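Local atomic coordinates of alpha-L-rhamnosidase (Streptomyces avermitilis, PDB entry 3W5M), a protein that hydrolyses terminal non-reducing alpha-L-rhamnose residues from citrus flavonoid glycosides and gum arabic, and binds L-rhamnose through a calcium-dependent carbohydrate-binding module. Residues Leu400-Val405 with Ser412-Ser417; Val316-Leu321 with Asp360-Val365; Leu305-Arg310 with Pro419-Ala424. All coordinates share one frame; numbering follows the deposited sequence.

Contact 1. Residues Leu400-Val405 with Ser412-Ser417; sequences LAQLEV and SERITS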
# COMPACT_ATOMS: atom_id res chain seq x y z
N LEU A 400 17.54 13.15 4.39
CA LEU A 400 17.62 14.58 4.12
C LEU A 400 16.75 15.30 5.15
O LEU A 400 15.56 14.99 5.30
CB LEU A 400 17.15 14.89 2.69
CG LEU A 400 17.35 16.33 2.19
CD1 LEU A 400 18.84 16.55 1.92
CD2 LEU A 400 16.55 16.57 0.93
N ALA A 401 17.34 16.21 5.93
CA ALA A 401 16.54 16.90 6.96
C ALA A 401 16.92 18.37 7.08
O ALA A 401 18.10 18.71 7.03
CB ALA A 401 16.70 16.20 8.31
N GLN A 402 15.92 19.22 7.22
CA GLN A 402 16.11 20.69 7.35
C GLN A 402 15.15 21.25 8.38
O GLN A 402 13.95 21.23 8.19
CB GLN A 402 15.84 21.37 6.02
CG GLN A 402 16.07 22.88 5.95
CD GLN A 402 16.34 23.30 4.50
OE1 GLN A 402 17.23 22.76 3.85
NE2 GLN A 402 15.57 24.28 4.01
N LEU A 403 15.72 21.70 9.50
CA LEU A 403 14.95 22.30 10.57
C LEU A 403 15.11 23.80 10.51
O LEU A 403 16.25 24.32 10.48
CB LEU A 403 15.46 21.77 11.93
CG LEU A 403 14.91 22.46 13.17
CD1 LEU A 403 13.46 22.08 13.41
CD2 LEU A 403 15.79 22.09 14.37
N GLU A 404 13.99 24.50 10.44
CA GLU A 404 13.96 25.96 10.34
C GLU A 404 13.26 26.55 11.55
O GLU A 404 12.12 26.25 11.81
CB GLU A 404 13.24 26.38 9.08
CG GLU A 404 13.98 25.83 7.86
CD GLU A 404 13.40 26.31 6.55
OE1 GLU A 404 12.47 27.16 6.58
OE2 GLU A 404 13.89 25.84 5.49
N VAL A 405 13.98 27.37 12.28
CA VAL A 405 13.40 28.05 13.44
C VAL A 405 13.36 29.55 13.18
O VAL A 405 14.40 30.14 12.85
CB VAL A 405 14.27 27.81 14.68
CG1 VAL A 405 13.50 28.29 15.93
CG2 VAL A 405 14.66 26.33 14.79
N SER A 412 16.32 34.02 12.14
CA SER A 412 16.10 32.58 12.03
C SER A 412 17.37 31.76 12.04
O SER A 412 18.48 32.28 11.88
CB SER A 412 15.23 32.27 10.80
OG SER A 412 15.92 32.63 9.65
N GLU A 413 17.21 30.46 12.27
CA GLU A 413 18.33 29.54 12.27
C GLU A 413 17.90 28.37 11.41
O GLU A 413 16.73 27.99 11.41
CB GLU A 413 18.63 29.05 13.70
CG GLU A 413 19.03 30.13 14.70
CD GLU A 413 20.35 30.82 14.35
OE1 GLU A 413 21.16 30.26 13.57
OE2 GLU A 413 20.59 31.94 14.86
N ARG A 414 18.84 27.83 10.66
CA ARG A 414 18.59 26.62 9.89
C ARG A 414 19.60 25.54 10.27
O ARG A 414 20.82 25.75 10.21
CB ARG A 414 18.65 26.94 8.38
CG ARG A 414 18.16 25.80 7.51
CD ARG A 414 18.35 26.13 6.04
NE ARG A 414 17.45 27.20 5.63
CZ ARG A 414 17.21 27.53 4.36
NH1 ARG A 414 17.79 26.88 3.37
NH2 ARG A 414 16.39 28.53 4.10
N ILE A 415 19.10 24.38 10.70
CA ILE A 415 19.95 23.25 11.08
C ILE A 415 19.67 22.18 10.03
O ILE A 415 18.52 21.92 9.71
CB ILE A 415 19.59 22.74 12.50
CG1 ILE A 415 19.68 23.88 13.55
CG2 ILE A 415 20.44 21.54 12.87
CD1 ILE A 415 21.07 24.48 13.71
N THR A 416 20.72 21.61 9.44
CA THR A 416 20.50 20.61 8.40
C THR A 416 21.33 19.35 8.59
O THR A 416 22.37 19.36 9.26
CB THR A 416 20.83 21.16 6.99
OG1 THR A 416 22.20 21.56 6.96
CG2 THR A 416 19.96 22.36 6.61
N SER A 417 20.86 18.28 7.96
CA SER A 417 21.66 17.10 7.71
C SER A 417 22.89 17.50 6.91
O SER A 417 22.81 18.30 5.95
CB SER A 417 20.83 16.06 6.95
OG SER A 417 20.28 16.57 5.74
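Leu403 and Ile415 form a hydrogen-bonded pair of an antiparallel ladder, in which the axes of strands 400-405 and 412-416 come within 4.7 Å at 163° between their directions. Both bonds of this pair are made, Leu403 N to Ile415 O (2.8 Å) and Ile415 N to Leu403 O. Val405 and Glu413 form a second such pair. At the end where strand 412-416 stops, Ser417 N still gives a bond to Ala401 O. The return bond goes to a side chain: Ala401 N donates to Ser417 OG (3.0 Å, nearly straight at 170°). Ser417 OG lies between its own backbone N and carbonyl carbon (chi1 55°), and it also bonds Lys121 O.

Gln402, Glu404, Arg414 and Thr416 share one face of the hairpin. Gln402 NE2 donates to Glu404 OE2 (2.7 Å), with the oxygen close to the amide plane. Both groups lie over one face of the Arg414 guanidinium, toward its rim. The carboxylate is almost parallel to that guanidinium, and no N-H points at it. Glu404 OE2 lies well out of the guanidinium plane, 3.8 Å from Arg414 NE; the salt bridge is long and acts by charge alone. Arg414 has its strongest partner outside, Ser119 OG, bonded by NH1; Glu404 OE1 forms a salt bridge with Arg83. Gln402 OE1 accepts from Ser119 N and Ala120 N. Thr416 CG2 rests beside Gln402 OE1 (3.9 Å).

On the other face, Leu403 CB meets Ile415 CB at 4.3 Å. Both residues touch Phe309 of strand 303-311, and Ile415 also touches His307. Strand 412-416 is outermost in its sheet within the chain. The arrangement is a beta hairpin with a largely apolar face turned to another strand and a polar face turned to Gln117, Ser119, Ala120 and Arg83.

Contact 2. Residues Val316-Leu321 with Asp360-Val365; sequences VSRARL and DVTSSV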
# COMPACT_ATOMS: atom_id res chain seq x y z
N VAL A 316 10.72 31.98 20.27
CA VAL A 316 10.45 31.28 19.00
C VAL A 316 9.06 31.65 18.52
O VAL A 316 8.09 31.58 19.28
CB VAL A 316 10.55 29.74 19.19
CG1 VAL A 316 10.12 29.00 17.92
CG2 VAL A 316 11.95 29.35 19.62
N SER A 317 8.97 32.06 17.26
CA SER A 317 7.67 32.29 16.67
C SER A 317 7.17 31.05 15.93
O SER A 317 5.97 30.84 15.85
CB SER A 317 7.69 33.52 15.73
OG SER A 317 8.67 33.36 14.71
N ARG A 318 8.09 30.22 15.42
CA ARG A 318 7.68 29.04 14.62
C ARG A 318 8.87 28.12 14.37
O ARG A 318 9.99 28.60 14.24
CB ARG A 318 7.15 29.55 13.28
CG ARG A 318 6.42 28.55 12.42
CD ARG A 318 6.03 29.22 11.12
NE ARG A 318 7.14 29.24 10.16
CZ ARG A 318 6.99 29.47 8.86
NH1 ARG A 318 5.77 29.70 8.36
NH2 ARG A 318 8.04 29.46 8.04
N ALA A 319 8.65 26.81 14.32
CA ALA A 319 9.71 25.91 13.85
C ALA A 319 9.07 24.82 13.01
O ALA A 319 7.96 24.36 13.31
CB ALA A 319 10.53 25.31 15.00
N ARG A 320 9.78 24.44 11.93
CA ARG A 320 9.30 23.42 11.00
C ARG A 320 10.43 22.47 10.74
O ARG A 320 11.61 22.89 10.66
CB ARG A 320 8.90 24.05 9.65
CG ARG A 320 7.76 25.05 9.74
CD ARG A 320 6.46 24.35 10.10
NE ARG A 320 5.31 25.26 10.13
CZ ARG A 320 4.77 25.74 11.24
NH1 ARG A 320 5.27 25.41 12.43
NH2 ARG A 320 3.72 26.55 11.18
N LEU A 321 10.11 21.18 10.65
CA LEU A 321 11.08 20.23 10.15
C LEU A 321 10.55 19.72 8.81
O LEU A 321 9.43 19.24 8.74
CB LEU A 321 11.28 19.04 11.11
CG LEU A 321 12.23 17.92 10.67
CD1 LEU A 321 13.67 18.41 10.71
CD2 LEU A 321 12.09 16.65 11.50
N ASP A 360 5.26 20.47 12.28
CA ASP A 360 5.27 21.63 13.16
C ASP A 360 5.97 21.23 14.45
O ASP A 360 5.46 20.39 15.22
CB ASP A 360 3.82 22.03 13.47
CG ASP A 360 3.72 23.23 14.43
OD1 ASP A 360 4.67 23.49 15.22
OD2 ASP A 360 2.68 23.91 14.37
N VAL A 361 7.13 21.82 14.72
CA VAL A 361 7.89 21.47 15.91
C VAL A 361 8.16 22.68 16.81
O VAL A 361 9.10 22.67 17.59
CB VAL A 361 9.19 20.70 15.59
CG1 VAL A 361 8.87 19.36 14.92
CG2 VAL A 361 10.16 21.57 14.76
N THR A 362 7.32 23.70 16.69
CA THR A 362 7.48 24.93 17.45
C THR A 362 7.68 24.66 18.95
O THR A 362 8.56 25.24 19.58
CB THR A 362 6.27 25.87 17.23
OG1 THR A 362 6.17 26.17 15.85
CG2 THR A 362 6.44 27.21 17.99
N SER A 363 6.89 23.74 19.51
CA SER A 363 6.91 23.57 20.97
C SER A 363 7.97 22.59 21.45
O SER A 363 8.17 22.41 22.67
CB SER A 363 5.52 23.19 21.50
OG SER A 363 5.12 21.94 20.97
N SER A 364 8.69 21.98 20.50
CA SER A 364 9.77 21.06 20.78
C SER A 364 11.14 21.69 20.81
O SER A 364 12.05 21.13 21.41
CB SER A 364 9.76 19.91 19.76
OG SER A 364 9.23 18.73 20.31
N VAL A 365 11.33 22.84 20.18
CA VAL A 365 12.67 23.44 20.15
C VAL A 365 12.94 24.13 21.49
O VAL A 365 11.99 24.50 22.17
CB VAL A 365 12.87 24.44 18.99
CG1 VAL A 365 12.81 23.71 17.66
CG2 VAL A 365 11.82 25.53 19.04
O HOH W 1 3.84 26.76 14.49
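Ala319 and Thr362 meet through a backbone N-H and a side-chain hydroxyl. Ala319 N donates to Thr362 OG1 at 3.0 Å. Ala319 O accepts two bonds, from Val361 N (3.0 Å) and from Arg320 NH1 (3.0 Å). The two donors reach it from opposite faces of the carbonyl plane.

The Arg320 chain bends at chi2 (-68°), which sets CD on the side of Asp360. NH1 forms a salt bridge with Asp360 OD1 (3.4 Å), with the guanidinium and carboxylate planes 42° apart. Asp360 OD1 also accepts from Thr362 N (3.0 Å), closing an Asx turn as the chain leaves strand 353-360. A water joins the same group. It accepts from Arg320 NH1, donates to Asp360 OD2, and lies 2.8 Å from Thr362 OG1. Arg320 NE forms a salt bridge with Glu109. Arg318 CG lies over one face of the Arg320 guanidinium. The Arg318 guanidinium bonds Arg83 O and forms a salt bridge with Glu406.

The apolar contacts are made by Ala319, Val316 and the two valines of the loop. Ala319 CB touches Val361 CG2 (3.8 Å) and Val365 CG1. Val316 CG2 meets Val365 CG2 at 3.9 Å.

The contact packs the loop after strand 353-360 against the start of strand 316-326. Ser317 and Arg318 form a classic beta bulge opposite Glu406 of strand 398-407, which pairs with the other edge of strand 316-326. Val361 and Val365 also touch Leu333 of strand 328-333.

Contact 3. Residues Leu305-Arg310 with Pro419-Ala424; sequences LRHEFR and PDWRAA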
# COMPACT_ATOMS: atom_id res chain seq x y z
N LEU A 305 21.14 8.19 13.60
CA LEU A 305 21.90 9.38 13.17
C LEU A 305 21.51 10.54 14.06
O LEU A 305 20.35 10.67 14.43
CB LEU A 305 21.64 9.68 11.69
CG LEU A 305 22.32 8.80 10.63
CD1 LEU A 305 21.85 7.36 10.61
CD2 LEU A 305 21.98 9.42 9.27
N ARG A 306 22.46 11.39 14.45
CA ARG A 306 22.10 12.48 15.35
C ARG A 306 23.03 13.66 15.20
O ARG A 306 24.16 13.50 14.72
CB ARG A 306 22.14 12.05 16.84
CG ARG A 306 23.55 11.80 17.36
CD ARG A 306 23.52 11.26 18.80
NE ARG A 306 22.68 12.03 19.72
CZ ARG A 306 23.07 13.08 20.45
NH1 ARG A 306 24.31 13.54 20.33
NH2 ARG A 306 22.21 13.67 21.26
N HIS A 307 22.54 14.79 15.67
CA HIS A 307 23.25 16.05 15.66
C HIS A 307 22.79 16.92 16.82
O HIS A 307 21.59 17.21 16.94
CB HIS A 307 22.96 16.75 14.35
CG HIS A 307 23.59 18.10 14.23
ND1 HIS A 307 24.95 18.31 14.35
CD2 HIS A 307 23.05 19.31 13.95
CE1 HIS A 307 25.22 19.59 14.17
NE2 HIS A 307 24.09 20.22 13.94
N GLU A 308 23.74 17.37 17.65
CA GLU A 308 23.45 18.42 18.65
C GLU A 308 23.83 19.81 18.15
O GLU A 308 24.77 19.95 17.34
CB GLU A 308 24.11 18.14 20.00
CG GLU A 308 23.46 16.96 20.72
CD GLU A 308 23.97 16.73 22.14
OE1 GLU A 308 24.18 17.73 22.87
OE2 GLU A 308 24.16 15.55 22.52
N PHE A 309 23.07 20.80 18.59
CA PHE A 309 23.26 22.18 18.19
C PHE A 309 22.69 23.11 19.25
O PHE A 309 21.84 22.71 20.07
CB PHE A 309 22.61 22.45 16.81
CG PHE A 309 21.15 22.07 16.75
CD1 PHE A 309 20.77 20.74 16.59
CD2 PHE A 309 20.16 23.04 16.91
CE1 PHE A 309 19.43 20.40 16.57
CE2 PHE A 309 18.82 22.71 16.87
CZ PHE A 309 18.45 21.38 16.72
N ARG A 310 23.14 24.36 19.22
CA ARG A 310 22.73 25.38 20.16
C ARG A 310 21.83 26.38 19.43
O ARG A 310 22.11 26.76 18.29
CB ARG A 310 24.00 26.05 20.71
CG ARG A 310 23.83 26.95 21.92
CD ARG A 310 24.98 27.97 21.98
NE ARG A 310 25.08 28.66 23.27
CZ ARG A 310 25.83 29.75 23.50
NH1 ARG A 310 26.55 30.30 22.52
NH2 ARG A 310 25.85 30.29 24.71
N PRO A 419 27.71 16.81 7.12
CA PRO A 419 28.88 16.01 7.49
C PRO A 419 29.16 15.96 8.98
O PRO A 419 29.86 15.05 9.43
CB PRO A 419 30.03 16.72 6.75
CG PRO A 419 29.36 17.44 5.60
CD PRO A 419 28.08 17.93 6.22
N ASP A 420 28.63 16.91 9.75
CA ASP A 420 28.90 16.96 11.18
C ASP A 420 28.03 15.97 12.02
O ASP A 420 28.26 15.78 13.22
CB ASP A 420 28.83 18.40 11.71
CG ASP A 420 27.60 19.20 11.20
OD1 ASP A 420 26.89 18.80 10.22
OD2 ASP A 420 27.36 20.29 11.78
N TRP A 421 27.05 15.31 11.39
CA TRP A 421 26.21 14.34 12.11
C TRP A 421 26.99 13.07 12.46
O TRP A 421 27.99 12.72 11.82
CB TRP A 421 24.97 13.96 11.23
CG TRP A 421 23.90 15.04 11.18
CD1 TRP A 421 24.07 16.38 10.87
CD2 TRP A 421 22.50 14.86 11.38
NE1 TRP A 421 22.87 17.04 10.90
CE2 TRP A 421 21.88 16.13 11.21
CE3 TRP A 421 21.69 13.75 11.70
CZ2 TRP A 421 20.51 16.31 11.34
CZ3 TRP A 421 20.32 13.93 11.82
CH2 TRP A 421 19.74 15.20 11.65
N ARG A 422 26.53 12.35 13.49
CA ARG A 422 27.21 11.14 13.93
C ARG A 422 26.22 9.97 13.94
O ARG A 422 25.03 10.19 14.04
CB ARG A 422 27.83 11.39 15.31
CG ARG A 422 28.96 12.42 15.17
CD ARG A 422 29.63 12.79 16.47
NE ARG A 422 30.48 11.74 17.02
CZ ARG A 422 31.62 11.31 16.49
NH1 ARG A 422 32.09 11.81 15.35
NH2 ARG A 422 32.31 10.37 17.12
N ALA A 423 26.75 8.76 13.81
CA ALA A 423 25.96 7.54 13.60
C ALA A 423 26.41 6.39 14.48
O ALA A 423 27.59 6.29 14.86
CB ALA A 423 25.99 7.14 12.13
N ALA A 424 25.45 5.52 14.82
CA ALA A 424 25.70 4.29 15.59
C ALA A 424 24.69 3.25 15.16
O ALA A 424 23.61 3.62 14.66
CB ALA A 424 25.58 4.55 17.07
O HOH W 2 26.66 16.60 15.32
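His307 and Trp421 stack across the pair of segments. His307 has CG anti to its backbone N (chi1 177°), which sets CG beside Trp421 NE1, 3.6 Å away. Its CB sits above the centre of the five-membered ring, 3.4 Å from the centroid, a CH-pi contact. The imidazole continues as an offset stack, with centroids 4.6 Å apart and planes at 14°. Trp421 NE1 bonds Thr416 O. Leu305 CB packs beside the six-membered ring, 4.1 Å from Trp421 CE3.

A water bonds His307 ND1 (2.6 Å), in the ring plane, and donates to Asp420 O. Asp420 OD2 lies 3.3 Å from His307 CE1.

Arg306 and Arg422 form a hydrogen-bonded antiparallel pair, with both N-to-O distances 2.9 Å. Their side chains share one face. The Arg306 chain bends at chi3, and both NH1 and NH2 grip Glu308 OE2. Arg306 NE also bonds Trp448 O, while Arg422 NE bonds Asp455 O. On the other face Leu305 CG meets Ala423 CB at 4.3 Å.

Short strand 422-424 lies between strands 303-311 and 459-463 in an antiparallel sheet. Strand 368-377 pairs with the other edge of 303-311, and its Leu372 touches Trp421. The face of strand 303-311 that carries His307 and Phe309 is turned to strand 412-416, which belongs to a different sheet.

How the contacts relate
All three contacts are partly buried: Leu403, Leu321 and Trp421 lie inside, while Ser412, Arg414, Asp360 and Asp420 are at the surface. Contacts 1 and 2 belong to one mixed sheet, where strands 398-407 and 316-326 are neighbours. They join through Glu404 N and Arg320 O, 2.9 Å apart, and through Leu403 CD1 against Val361 CG2. Contact 3 belongs to a second, antiparallel sheet. It meets contact 1 through Phe309 and where Trp421 NE1 reaches Thr416 O. Contacts 2 and 3 do not touch. Contact 1 rests on regular strand pairing. Contact 2 relies on side chains and a water where a strand gives way to a loop. Contact 3 adds aromatic stacking to a short ladder.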